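PDB 1UV4: arabinan-endo 1,5-alpha-l-arabinase from Bacillus subtilis, which hydrolyses internal alpha-(1->5)-L-arabinofuranosidic linkages in linear and sugar-beet arabinan, a key step in complete plant cell-wall degradation, using calcium as cofactor. Local coordinates for residues 12-17 / 73-78; 210-215 / 265-270; 35-40 / 52-57; 153-158 / 182-187; 18-23 / 107-112. All coordinates share one frame; numbering follows the deposited sequence.

Contact 1: 12-17 / 73-78; sequences LHDPTM and QWAPDI. With CA (calcium ion), chain D; EDO (1,2-ethanediol), chain G.
Asp14 and Thr16 run beside Ala75 and Asp77 almost exactly in parallel, the two touching parts diverging by 4°. The CA atoms of Asp14 and Ala75 are 5.0 Å apart, yet no backbone-to-backbone hydrogen bond joins the segments. Asp14 and Ala75 both adopt left-handed backbone angles, and each is followed by a proline, so the two backbones bend alike. Water 1 bridges them instead, donating to Asp14 O (2.8 Å) and to Pro76 O (2.7 Å). The segments are the inner ends of strands in two neighbouring blades of the five-bladed beta-propeller of family 43, and this water lies between them near its centre. Thr16 has OG1 anti to its backbone N (chi1 -171°), where it receives a weak bond from Ile78 N at 3.5 Å and is hydrogen-bonded to Asp257. Its methyl CG2 rests against Pro76 O and Ile78 CG2, a double task that suits threonine. Asp77 points its CB away from Thr16 and gives OD1 to the calcium ion at 2.3 Å, while OD2 takes a hydrogen bond from Leu136 N; Glu135 and Asp257 also bind calcium, and four waters are bound to the ion. Asp14, the inferred proton acceptor, lays CB on Ala75 CB (3.9 Å), a small neighbour that permits close approach, and its OD2 is hydrogen-bonded to Thr29 OG1.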
# COMPACT_ATOMS: atom_id res chain seq x y z
N LEU A 12 8.94 -10.77 0.13
CA LEU A 12 7.71 -10.07 0.42
C LEU A 12 7.49 -8.99 -0.62
O LEU A 12 8.41 -8.33 -0.99
CB LEU A 12 7.69 -9.42 1.85
CG LEU A 12 6.32 -9.10 2.38
CD1 LEU A 12 5.40 -10.30 2.54
CD2 LEU A 12 6.51 -8.39 3.74
N HIS A 13 6.24 -8.86 -1.06
CA HIS A 13 5.87 -7.88 -2.08
C HIS A 13 4.67 -7.09 -1.56
O HIS A 13 3.75 -7.63 -0.96
CB HIS A 13 5.46 -8.66 -3.37
CG HIS A 13 5.34 -7.81 -4.60
ND1 HIS A 13 4.30 -7.97 -5.48
CD2 HIS A 13 6.11 -6.82 -5.10
CE1 HIS A 13 4.44 -7.10 -6.47
NE2 HIS A 13 5.52 -6.39 -6.26
N ASP A 14 4.69 -5.79 -1.81
CA ASP A 14 3.59 -4.87 -1.40
C ASP A 14 3.39 -4.88 0.11
O ASP A 14 2.30 -5.15 0.59
CB ASP A 14 2.27 -5.14 -2.12
CG ASP A 14 2.44 -5.35 -3.62
OD1 ASP A 14 3.10 -4.51 -4.28
OD2 ASP A 14 1.94 -6.33 -4.25
N PRO A 15 4.45 -4.62 0.89
CA PRO A 15 4.38 -4.82 2.35
C PRO A 15 3.64 -3.73 3.16
O PRO A 15 3.57 -2.57 2.77
CB PRO A 15 5.85 -4.80 2.74
CG PRO A 15 6.43 -3.81 1.75
CD PRO A 15 5.77 -4.14 0.46
N THR A 16 3.16 -4.18 4.31
CA THR A 16 2.74 -3.29 5.39
C THR A 16 3.25 -3.95 6.66
O THR A 16 3.55 -5.14 6.67
CB THR A 16 1.20 -3.16 5.35
OG1 THR A 16 0.72 -2.13 6.25
CG2 THR A 16 0.49 -4.39 5.78
N MET A 17 3.39 -3.21 7.75
CA MET A 17 4.03 -3.76 8.93
C MET A 17 3.43 -3.11 10.15
O MET A 17 3.07 -1.95 10.11
CB MET A 17 5.54 -3.46 8.88
CG MET A 17 6.35 -4.05 10.06
SD MET A 17 8.15 -3.93 9.83
CE MET A 17 8.46 -2.31 10.42
N GLN A 73 -4.58 -12.77 -2.73
CA GLN A 73 -5.03 -11.39 -2.54
C GLN A 73 -3.82 -10.45 -2.41
O GLN A 73 -2.71 -10.89 -2.18
CB GLN A 73 -5.98 -11.22 -1.35
CG GLN A 73 -7.40 -11.74 -1.68
CD GLN A 73 -7.43 -13.22 -1.95
OE1 GLN A 73 -7.12 -14.06 -1.11
NE2 GLN A 73 -7.80 -13.57 -3.17
N TRP A 74 -4.03 -9.15 -2.66
CA TRP A 74 -2.90 -8.25 -2.89
C TRP A 74 -2.86 -7.05 -1.97
O TRP A 74 -3.88 -6.49 -1.58
CB TRP A 74 -2.87 -7.65 -4.33
CG TRP A 74 -3.06 -8.57 -5.48
CD1 TRP A 74 -3.06 -9.94 -5.49
CD2 TRP A 74 -3.37 -8.16 -6.80
NE1 TRP A 74 -3.31 -10.41 -6.77
CE2 TRP A 74 -3.52 -9.33 -7.58
CE3 TRP A 74 -3.53 -6.92 -7.41
CZ2 TRP A 74 -3.80 -9.29 -8.94
CZ3 TRP A 74 -3.81 -6.91 -8.79
CH2 TRP A 74 -3.94 -8.06 -9.51
N ALA A 75 -1.65 -6.63 -1.66
CA ALA A 75 -1.39 -5.28 -1.15
C ALA A 75 -2.19 -4.92 0.10
O ALA A 75 -2.96 -4.00 0.14
CB ALA A 75 -1.56 -4.27 -2.28
N PRO A 76 -1.98 -5.73 1.14
CA PRO A 76 -2.65 -5.48 2.41
C PRO A 76 -2.20 -4.18 3.05
O PRO A 76 -1.10 -3.68 2.82
CB PRO A 76 -2.28 -6.70 3.22
CG PRO A 76 -0.96 -7.02 2.75
CD PRO A 76 -1.03 -6.84 1.22
N ASP A 77 -3.07 -3.66 3.90
CA ASP A 77 -2.77 -2.49 4.66
C ASP A 77 -3.40 -2.63 6.03
O ASP A 77 -4.52 -3.06 6.10
CB ASP A 77 -3.25 -1.24 3.93
CG ASP A 77 -2.83 -0.02 4.63
OD1 ASP A 77 -1.60 0.35 4.57
OD2 ASP A 77 -3.62 0.69 5.35
N ILE A 78 -2.66 -2.27 7.07
CA ILE A 78 -3.15 -2.52 8.44
C ILE A 78 -2.87 -1.35 9.35
O ILE A 78 -1.84 -0.69 9.25
CB ILE A 78 -2.53 -3.82 8.96
CG1 ILE A 78 -3.25 -4.29 10.23
CG2 ILE A 78 -1.06 -3.70 9.17
CD1 ILE A 78 -2.90 -5.70 10.64
CA CA D . -0.26 1.91 5.58
C1 EDO G . 0.66 -0.05 11.01
O1 EDO G . 1.36 -0.33 9.83
C2 EDO G . 1.33 1.07 11.78
O2 EDO G . 0.98 0.98 13.14
O HOH W 1 0.31 -3.12 0.59
O HOH W 2 -2.31 2.44 6.79
O HOH W 3 -0.12 0.40 7.34
O HOH W 4 0.47 4.05 6.19
O HOH W 5 1.07 2.11 7.96

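Contact 2: 210-215 / 265-270. With EDO (1,2-ethanediol), chain E.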
# COMPACT_ATOMS: atom_id res chain seq x y z
N ASN A 210 5.32 -4.05 -15.84
CA ASN A 210 4.77 -3.01 -14.97
C ASN A 210 5.06 -3.18 -13.49
O ASN A 210 4.24 -2.79 -12.65
CB ASN A 210 3.27 -2.85 -15.20
CG ASN A 210 2.90 -2.84 -16.66
OD1 ASN A 210 2.05 -3.62 -17.10
ND2 ASN A 210 3.54 -1.97 -17.44
N SER A 211 6.26 -3.67 -13.17
CA SER A 211 6.72 -3.67 -11.80
C SER A 211 7.02 -2.25 -11.33
O SER A 211 7.10 -1.29 -12.09
CB SER A 211 7.97 -4.52 -11.63
OG SER A 211 8.07 -4.87 -10.24
N THR A 212 7.16 -2.13 -10.02
CA THR A 212 7.57 -0.87 -9.44
C THR A 212 9.00 -0.52 -9.89
O THR A 212 9.79 -1.38 -10.20
CB THR A 212 7.53 -0.92 -7.92
OG1 THR A 212 8.25 -2.06 -7.47
CG2 THR A 212 6.11 -1.07 -7.39
N TYR A 213 9.30 0.76 -9.87
CA TYR A 213 10.53 1.32 -10.41
C TYR A 213 11.13 2.40 -9.49
O TYR A 213 12.34 2.39 -9.26
CB TYR A 213 10.24 1.94 -11.79
CG TYR A 213 11.41 2.35 -12.62
CD1 TYR A 213 12.49 1.47 -12.82
CD2 TYR A 213 11.40 3.55 -13.32
CE1 TYR A 213 13.56 1.83 -13.62
CE2 TYR A 213 12.46 3.91 -14.13
CZ TYR A 213 13.53 3.05 -14.28
OH TYR A 213 14.61 3.38 -15.09
N LYS A 214 10.33 3.34 -9.01
CA LYS A 214 10.82 4.38 -8.12
C LYS A 214 9.75 4.75 -7.10
O LYS A 214 8.58 4.49 -7.31
CB LYS A 214 11.14 5.65 -8.89
CG LYS A 214 12.07 5.52 -10.03
CD LYS A 214 12.29 6.91 -10.66
CE LYS A 214 12.74 6.75 -12.09
NZ LYS A 214 13.33 7.98 -12.69
N ILE A 215 10.16 5.31 -5.97
CA ILE A 215 9.27 5.87 -4.95
C ILE A 215 9.30 7.39 -5.09
O ILE A 215 10.37 7.95 -5.05
CB ILE A 215 9.68 5.45 -3.55
CG1 ILE A 215 9.57 3.95 -3.41
CG2 ILE A 215 8.88 6.13 -2.50
CD1 ILE A 215 10.18 3.39 -2.19
N VAL A 265 8.83 1.09 5.07
CA VAL A 265 9.02 -0.25 4.56
C VAL A 265 8.74 -0.22 3.07
O VAL A 265 7.92 0.57 2.59
CB VAL A 265 8.12 -1.32 5.30
CG1 VAL A 265 8.39 -1.28 6.82
CG2 VAL A 265 6.64 -1.12 5.03
N ARG A 266 9.38 -1.11 2.35
CA ARG A 266 9.11 -1.22 0.90
C ARG A 266 9.64 -2.56 0.44
O ARG A 266 10.34 -3.25 1.21
CB ARG A 266 9.81 -0.11 0.12
CG ARG A 266 11.28 -0.24 -0.04
CD ARG A 266 11.98 0.70 0.75
NE ARG A 266 13.44 0.74 0.60
CZ ARG A 266 14.25 0.97 1.61
NH1 ARG A 266 13.75 1.15 2.82
NH2 ARG A 266 15.55 1.07 1.42
N HIS A 267 9.29 -2.97 -0.77
CA HIS A 267 9.96 -4.10 -1.39
C HIS A 267 11.00 -3.59 -2.37
O HIS A 267 10.93 -2.45 -2.83
CB HIS A 267 8.98 -5.07 -2.07
CG HIS A 267 8.20 -4.48 -3.22
ND1 HIS A 267 6.83 -4.32 -3.20
CD2 HIS A 267 8.62 -4.03 -4.43
CE1 HIS A 267 6.45 -3.75 -4.34
NE2 HIS A 267 7.52 -3.56 -5.09
N ALA A 268 12.00 -4.42 -2.69
CA ALA A 268 12.91 -4.14 -3.81
C ALA A 268 13.46 -5.48 -4.25
O ALA A 268 13.48 -6.45 -3.45
CB ALA A 268 14.00 -3.19 -3.41
N TYR A 269 13.86 -5.58 -5.51
CA TYR A 269 14.21 -6.85 -6.13
C TYR A 269 15.71 -7.08 -6.09
O TYR A 269 16.51 -6.29 -6.56
CB TYR A 269 13.69 -6.85 -7.54
CG TYR A 269 12.20 -6.72 -7.65
CD1 TYR A 269 11.57 -5.45 -7.66
CD2 TYR A 269 11.38 -7.81 -7.65
CE1 TYR A 269 10.19 -5.33 -7.78
CE2 TYR A 269 10.02 -7.70 -7.76
CZ TYR A 269 9.43 -6.45 -7.81
OH TYR A 269 8.03 -6.36 -7.96
N ASP A 270 16.10 -8.22 -5.52
CA ASP A 270 17.51 -8.52 -5.19
C ASP A 270 18.31 -9.06 -6.41
O ASP A 270 18.14 -10.21 -6.84
CB ASP A 270 17.54 -9.55 -4.06
CG ASP A 270 18.89 -9.66 -3.36
OD1 ASP A 270 19.88 -9.15 -3.86
OD2 ASP A 270 19.02 -10.30 -2.30
C1 EDO E . 16.41 0.21 -2.56
O1 EDO E . 15.53 0.73 -1.57
C2 EDO E . 17.81 0.74 -2.37
O2 EDO E . 17.93 2.02 -2.97
O HOH W 6 5.91 -4.55 -8.45
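Thr212 and His267 meet tip to tip across the seam between two propeller blades, one holding strand 212-220 and the other strand 263-270. The strand axes are 8.7 Å apart, too far for backbone pairing, so side chains make the join. His267 NE2 donates to Thr212 OG1 at 2.9 Å, with the oxygen close to the ring plane. That hydroxyl is also hydrogen-bonded to Gly252 O. Histidine suits the place because one ring nitrogen donates to Thr212 while the other, ND1, is bonded to the backbone N of Asp14, the inferred catalytic base, consistent with a second-shell place behind the active site of this propeller. Next along, Ser211 OG lies 2.7 Å from Tyr269 OH, and water 6 takes a bond from Thr212 N (3.1 Å) and is hydrogen-bonded to Tyr269 OH (2.8 Å). Farther along the seam the contact turns apolar, Ile215 CD1 touching Arg266 CB at 4.2 Å, while Arg266 NH1 is bonded to Asn282, and NE and NH2 both donate to O1 of a 1,2-ethanediol, probably from the crystallisation liquor.

Contact 3: 35-40 / 52-57; sequences RGLRVL and KSIFTT
Leu37 and Ile54 form an antiparallel hydrogen-bonded pair: Leu37 N donates to Ile54 O at 2.9 Å, and Ile54 N returns a bond to Leu37 O at 3.1 Å. They tie strand 37-42 to the outermost strand, 49-54, of one propeller blade. Beside the pair, waters bridge further polar groups. Ser53 OG is bonded to water 7, which donates to Arg35 O, and to water 9, which accepts from Val39 N at 3.0 Å; serine suits this place because one hydroxyl serves two waters. Water 8 accepts from Arg35 NH1 in the guanidinium plane and donates to Thr56 O (2.7 Å). The buried Arg38 makes a salt bridge from NH2 to Glu10 and a hydrogen bond from NE to Leu11 O. Ile54 O also meets Gly36 CA in a CA-H...O contact of 3.2 Å; a CB here would clash with Ile54 O and Phe55 O and jam against Arg35 O, hence glycine. The Val39 and Ile54 side chains cross at about a right angle, CG2 to CD1 3.8 Å, and Leu37 CD1 lies 3.9 Å from Phe55 CE2. Two direct bonds and three water bridges thus serve most polar groups facing across the contact, while Leu37 and Ile54 pack on Leu87 of the next blade.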
# COMPACT_ATOMS: atom_id res chain seq x y z
N ARG A 35 -3.44 -19.17 -1.87
CA ARG A 35 -4.58 -18.35 -1.52
C ARG A 35 -4.24 -17.36 -0.46
O ARG A 35 -3.45 -17.66 0.43
CB ARG A 35 -5.74 -19.24 -1.00
CG ARG A 35 -6.26 -20.22 -2.04
CD ARG A 35 -7.50 -20.97 -1.56
NE ARG A 35 -7.93 -22.03 -2.48
CZ ARG A 35 -7.67 -23.34 -2.33
NH1 ARG A 35 -7.03 -23.80 -1.26
NH2 ARG A 35 -8.07 -24.21 -3.25
N GLY A 36 -4.85 -16.18 -0.53
CA GLY A 36 -4.82 -15.24 0.57
C GLY A 36 -3.69 -14.25 0.61
O GLY A 36 -3.17 -13.83 -0.44
N LEU A 37 -3.36 -13.85 1.83
CA LEU A 37 -2.39 -12.80 2.14
C LEU A 37 -1.24 -13.41 2.91
O LEU A 37 -1.44 -14.20 3.85
CB LEU A 37 -3.00 -11.70 2.98
CG LEU A 37 -4.09 -10.95 2.28
CD1 LEU A 37 -4.92 -10.15 3.30
CD2 LEU A 37 -3.51 -10.07 1.21
N ARG A 38 -0.02 -12.99 2.56
CA ARG A 38 1.22 -13.45 3.18
C ARG A 38 1.49 -12.73 4.48
O ARG A 38 1.33 -11.49 4.57
CB ARG A 38 2.34 -13.19 2.22
CG ARG A 38 3.73 -13.67 2.66
CD ARG A 38 4.65 -13.90 1.52
NE ARG A 38 6.07 -14.11 1.78
CZ ARG A 38 6.64 -15.28 1.96
NH1 ARG A 38 5.92 -16.39 2.02
NH2 ARG A 38 7.96 -15.34 2.07
N VAL A 39 1.86 -13.52 5.49
CA VAL A 39 2.12 -13.00 6.85
C VAL A 39 3.50 -13.49 7.33
O VAL A 39 3.78 -14.68 7.33
CB VAL A 39 1.06 -13.48 7.87
CG1 VAL A 39 1.37 -12.92 9.25
CG2 VAL A 39 -0.37 -13.08 7.41
N LEU A 40 4.32 -12.52 7.75
CA LEU A 40 5.63 -12.77 8.32
C LEU A 40 5.68 -12.22 9.76
O LEU A 40 5.04 -11.26 10.07
CB LEU A 40 6.72 -12.06 7.53
CG LEU A 40 6.81 -12.34 6.02
CD1 LEU A 40 8.07 -11.60 5.52
CD2 LEU A 40 6.94 -13.79 5.74
N LYS A 52 1.00 -18.82 9.00
CA LYS A 52 -0.20 -19.16 8.26
C LYS A 52 -0.78 -17.91 7.63
O LYS A 52 -0.92 -16.89 8.25
CB LYS A 52 -1.27 -19.86 9.10
CG LYS A 52 -2.33 -20.57 8.21
CD LYS A 52 -3.15 -21.60 8.97
CE LYS A 52 -4.12 -22.33 8.06
NZ LYS A 52 -4.92 -23.30 8.87
N SER A 53 -1.15 -18.02 6.38
CA SER A 53 -1.72 -16.90 5.64
C SER A 53 -3.10 -16.55 6.15
O SER A 53 -3.75 -17.37 6.77
CB SER A 53 -1.82 -17.24 4.15
OG SER A 53 -0.52 -17.40 3.59
N ILE A 54 -3.53 -15.33 5.87
CA ILE A 54 -4.88 -14.85 6.07
C ILE A 54 -5.66 -15.20 4.80
O ILE A 54 -5.13 -15.08 3.73
CB ILE A 54 -4.87 -13.34 6.41
CG1 ILE A 54 -4.16 -13.13 7.76
CG2 ILE A 54 -6.30 -12.83 6.48
CD1 ILE A 54 -3.84 -11.71 8.09
N PHE A 55 -6.92 -15.64 4.95
CA PHE A 55 -7.76 -16.05 3.82
C PHE A 55 -7.16 -17.28 3.13
O PHE A 55 -7.19 -17.39 1.91
CB PHE A 55 -8.03 -14.93 2.83
CG PHE A 55 -8.60 -13.66 3.44
CD1 PHE A 55 -9.59 -13.70 4.41
CD2 PHE A 55 -8.12 -12.42 3.06
CE1 PHE A 55 -10.08 -12.53 4.97
CE2 PHE A 55 -8.60 -11.28 3.64
CZ PHE A 55 -9.59 -11.32 4.57
N THR A 56 -6.69 -18.27 3.90
CA THR A 56 -6.41 -19.58 3.30
C THR A 56 -7.70 -20.15 2.69
O THR A 56 -7.64 -20.95 1.77
CB THR A 56 -5.81 -20.58 4.32
OG1 THR A 56 -6.62 -20.68 5.50
CG2 THR A 56 -4.43 -20.10 4.74
N THR A 57 -8.87 -19.70 3.17
CA THR A 57 -10.16 -19.97 2.56
C THR A 57 -10.68 -18.67 2.00
O THR A 57 -10.73 -17.68 2.72
CB THR A 57 -11.16 -20.53 3.57
OG1 THR A 57 -10.63 -21.74 4.09
CG2 THR A 57 -12.49 -20.88 2.92
O HOH W 7 -0.45 -18.13 1.10
O HOH W 8 -5.60 -22.48 1.01
O HOH W 9 1.82 -16.44 4.90

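Contact 4: 153-158 / 182-187. With EDO (1,2-ethanediol), chain F.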
# COMPACT_ATOMS: atom_id res chain seq x y z
N SER A 153 -6.48 6.32 -14.30
CA SER A 153 -6.33 7.75 -13.94
C SER A 153 -5.65 7.91 -12.57
O SER A 153 -5.55 9.05 -12.09
CB SER A 153 -7.68 8.49 -13.99
OG SER A 153 -8.54 8.13 -12.93
N GLY A 154 -5.16 6.81 -11.96
CA GLY A 154 -4.27 6.91 -10.82
C GLY A 154 -4.86 6.74 -9.44
O GLY A 154 -5.73 5.95 -9.19
N ILE A 155 -4.36 7.57 -8.52
CA ILE A 155 -4.64 7.48 -7.10
C ILE A 155 -5.84 8.31 -6.68
O ILE A 155 -5.97 9.48 -7.03
CB ILE A 155 -3.41 7.93 -6.32
CG1 ILE A 155 -2.17 7.17 -6.86
CG2 ILE A 155 -3.58 7.69 -4.81
CD1 ILE A 155 -2.20 5.71 -6.82
N LYS A 156 -6.73 7.60 -5.96
CA LYS A 156 -7.99 8.16 -5.48
C LYS A 156 -7.98 8.19 -3.95
O LYS A 156 -7.22 7.49 -3.32
CB LYS A 156 -9.14 7.33 -5.96
CG LYS A 156 -9.20 7.09 -7.49
CD LYS A 156 -9.20 8.37 -8.30
CE LYS A 156 -9.09 8.10 -9.77
NZ LYS A 156 -9.15 9.38 -10.54
N LEU A 157 -8.91 8.98 -3.42
CA LEU A 157 -9.04 9.24 -1.99
C LEU A 157 -10.51 9.43 -1.61
O LEU A 157 -11.22 10.14 -2.27
CB LEU A 157 -8.24 10.47 -1.62
CG LEU A 157 -8.30 10.95 -0.18
CD1 LEU A 157 -7.51 10.04 0.71
CD2 LEU A 157 -7.81 12.41 -0.08
N THR A 158 -10.94 8.74 -0.54
CA THR A 158 -12.25 8.96 0.02
C THR A 158 -12.14 9.04 1.55
O THR A 158 -11.34 8.35 2.18
CB THR A 158 -13.23 7.82 -0.39
OG1 THR A 158 -14.51 8.03 0.21
CG2 THR A 158 -12.73 6.47 0.10
N GLY A 182 -0.32 6.32 -16.95
CA GLY A 182 -0.90 6.10 -15.64
C GLY A 182 -0.08 5.17 -14.79
O GLY A 182 -0.59 4.58 -13.86
N ALA A 183 1.22 5.09 -15.03
CA ALA A 183 2.04 4.09 -14.38
C ALA A 183 2.46 4.50 -12.98
O ALA A 183 3.62 4.83 -12.70
CB ALA A 183 3.23 3.73 -15.24
N LEU A 184 1.49 4.50 -12.08
CA LEU A 184 1.73 4.70 -10.67
C LEU A 184 0.71 3.89 -9.84
O LEU A 184 -0.34 3.51 -10.37
CB LEU A 184 1.68 6.17 -10.27
CG LEU A 184 0.30 6.82 -10.09
CD1 LEU A 184 0.48 8.24 -9.54
CD2 LEU A 184 -0.44 6.82 -11.34
N GLU A 185 1.09 3.59 -8.61
CA GLU A 185 0.31 2.72 -7.74
C GLU A 185 0.68 2.91 -6.29
O GLU A 185 1.60 3.63 -5.96
CB GLU A 185 0.55 1.24 -8.13
CG GLU A 185 1.97 0.76 -7.88
CD GLU A 185 2.17 -0.77 -7.90
OE1 GLU A 185 2.25 -1.32 -9.00
OE2 GLU A 185 2.34 -1.44 -6.82
N ALA A 186 -0.05 2.23 -5.43
CA ALA A 186 0.47 1.92 -4.07
C ALA A 186 0.68 3.19 -3.26
O ALA A 186 1.74 3.43 -2.74
CB ALA A 186 1.74 1.09 -4.15
N PRO A 187 -0.37 3.94 -3.03
CA PRO A 187 -0.19 5.12 -2.19
C PRO A 187 0.09 4.80 -0.72
O PRO A 187 -0.34 3.81 -0.17
CB PRO A 187 -1.53 5.82 -2.32
CG PRO A 187 -2.50 4.70 -2.50
CD PRO A 187 -1.77 3.75 -3.44
C1 EDO F . -12.95 11.77 -8.91
O1 EDO F . -11.99 12.80 -8.74
C2 EDO F . -12.27 10.43 -8.83
O2 EDO F . -12.14 9.90 -10.13
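Ile155 presses between Leu184 and Pro187, joining neighbouring blades of the beta-propeller through strands 155-160 and 184-192. The strand axes stand 8.3 Å apart at an angle of 33°, and no hydrogen bond crosses between them, so the join is purely apolar. Ile155 makes the contact with CG1, CG2 and CD1. CG2 lies 3.7 Å from Pro187 CB, CG1 lies 3.9 Å from Leu184 CD1, and CD1 is 4.0 Å from Glu185 CA. The branched isoleucine suits this place because CG2 and CD1 both touch the proline ring while CG1 touches the leucine. Leu184 swings CG between its backbone N and carbonyl carbon (chi1 79°), and its CD2 comes 3.9 Å from Gly154 CA. Glycine suits this position: a CB would be tight against that methyl and, at these backbone angles, jammed against the carbonyl O of Ser153. Pro187 presents a rigid, puckered ring with no N-H to satisfy. Outside this tight patch the two segments part company. Glu185, the inferred proton donor, has its CB directed away from Ile155, and its side chain lies beside Asp133 and Ser150 in the active site. Lys156 likewise points its CB away; its chain bends at chi2 (-56°, which places CD), and NZ is bonded to Ser173 OG, donates to Ser153 OG at 2.8 Å, and reaches O2 of a 1,2-ethanediol, probably from the crystallisation liquor, at 3.1 Å.

Contact 5: 18-23 / 107-112; sequences IKEGSS and TSISSG
Glu20 OE2 accepts a hydrogen bond from Ile109 N at 2.8 Å and has a weak one with Tyr85 OH. The twin oxygen OE1 takes Ser110 N at 2.9 Å. Both carboxylate oxygens use their syn lone pairs, so two successive backbone N-H groups grip the fork of the acid. The Glu20 chain is extended, with CG anti to the backbone N (chi1 177°), and a glutamate has the length to span the gap. The receiving loop is a turn of helical backbone angles, shaped by an ST motif in which Ser111 N donates to Ser108 OG at 3.1 Å. Beside this polar grip, Ile18 CG2 meets Ile109 CD1 at 3.4 Å, tighter than ordinary carbon contact. Glu20 also opens a type II' beta turn ending at Ser23, with Gly21 in the positive-phi position that glycine tolerates. The contact therefore links the hairpin of strands 16-20 and 23-29 to the loop between strands 99-106 and 115-123 of the next blade, with Ile78, Tyr85 and Tyr25 packed around it.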
# COMPACT_ATOMS: atom_id res chain seq x y z
N ILE A 18 3.34 -3.85 11.26
CA ILE A 18 2.80 -3.34 12.52
C ILE A 18 3.38 -4.14 13.70
O ILE A 18 3.71 -5.29 13.55
CB ILE A 18 1.27 -3.34 12.50
CG1 ILE A 18 0.65 -2.53 13.65
CG2 ILE A 18 0.72 -4.80 12.42
CD1 ILE A 18 -0.83 -2.20 13.41
N LYS A 19 3.58 -3.49 14.82
CA LYS A 19 4.05 -4.12 16.06
C LYS A 19 2.86 -4.64 16.85
O LYS A 19 1.86 -3.93 17.00
CB LYS A 19 4.79 -3.08 16.90
CG LYS A 19 5.53 -3.63 18.12
CD LYS A 19 6.84 -4.22 17.69
CE LYS A 19 7.49 -5.07 18.76
NZ LYS A 19 7.76 -4.25 20.03
N GLU A 20 2.98 -5.85 17.40
CA GLU A 20 2.02 -6.37 18.37
C GLU A 20 2.78 -7.10 19.47
O GLU A 20 3.44 -8.11 19.20
CB GLU A 20 1.00 -7.29 17.76
CG GLU A 20 0.03 -7.88 18.77
CD GLU A 20 -0.87 -8.87 18.09
OE1 GLU A 20 -0.49 -10.04 17.93
OE2 GLU A 20 -1.93 -8.45 17.62
N GLY A 21 2.81 -6.52 20.66
CA GLY A 21 3.54 -7.12 21.75
C GLY A 21 5.04 -7.13 21.45
O GLY A 21 5.57 -6.11 21.02
N SER A 22 5.71 -8.26 21.65
CA SER A 22 7.17 -8.35 21.46
C SER A 22 7.55 -8.71 20.00
O SER A 22 8.73 -8.90 19.73
CB SER A 22 7.78 -9.39 22.41
OG SER A 22 7.27 -10.68 22.10
N SER A 23 6.58 -8.74 19.09
CA SER A 23 6.83 -9.09 17.69
C SER A 23 6.41 -8.02 16.70
O SER A 23 5.48 -7.26 16.96
CB SER A 23 6.12 -10.38 17.27
OG SER A 23 6.54 -11.44 18.09
N THR A 107 -8.91 -8.35 16.89
CA THR A 107 -8.28 -7.79 18.07
C THR A 107 -6.93 -8.41 18.32
O THR A 107 -6.30 -8.06 19.29
CB THR A 107 -9.16 -7.96 19.34
OG1 THR A 107 -9.61 -9.31 19.46
CG2 THR A 107 -10.43 -7.14 19.22
N SER A 108 -6.48 -9.32 17.46
CA SER A 108 -5.15 -9.95 17.63
C SER A 108 -4.60 -10.57 16.36
O SER A 108 -5.15 -11.55 15.83
CB SER A 108 -5.20 -11.02 18.73
OG SER A 108 -3.99 -11.76 18.78
N ILE A 109 -3.48 -10.04 15.89
CA ILE A 109 -2.81 -10.61 14.71
C ILE A 109 -2.19 -11.98 15.01
O ILE A 109 -2.22 -12.86 14.16
CB ILE A 109 -1.72 -9.67 14.19
CG1 ILE A 109 -2.31 -8.29 13.92
CG2 ILE A 109 -1.08 -10.25 12.95
CD1 ILE A 109 -1.23 -7.19 13.85
N SER A 110 -1.61 -12.14 16.20
CA SER A 110 -0.96 -13.40 16.58
C SER A 110 -1.98 -14.55 16.66
O SER A 110 -1.62 -15.70 16.38
CB SER A 110 -0.15 -13.27 17.89
OG SER A 110 -0.95 -13.34 19.06
N SER A 111 -3.23 -14.23 16.99
CA SER A 111 -4.28 -15.26 17.13
C SER A 111 -4.75 -15.71 15.74
O SER A 111 -5.12 -16.88 15.56
CB SER A 111 -5.46 -14.75 18.00
OG SER A 111 -6.44 -14.04 17.23
N GLY A 112 -4.69 -14.81 14.76
CA GLY A 112 -5.00 -15.13 13.37
C GLY A 112 -6.49 -15.21 13.05
O GLY A 112 -6.86 -15.80 12.04

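In the fold
The contacts follow the ring of propeller blades. Contact 3 lies within the blade that runs from strand 16-20 to strand 49-54, nested along the chain inside the loops closed by contacts 1 and 5. Those two share strand 16-20, alternate along the chain and join this blade to the next, contact 1 near the channel and contact 5 at the periphery, their centres about 16 Å apart. Contact 4 and then contact 2 follow in the sequence, sharing the sheet of strands 184-192 and 212-220; contact 2 reaches the blade that also contains strand 4-8. Contacts 1, 2 and 4 converge on the active site: Asp14 lies near Glu185 and its backbone N is hydrogen-bonded to His267, consistent with blade packing helping to place the two inferred catalytic carboxylates.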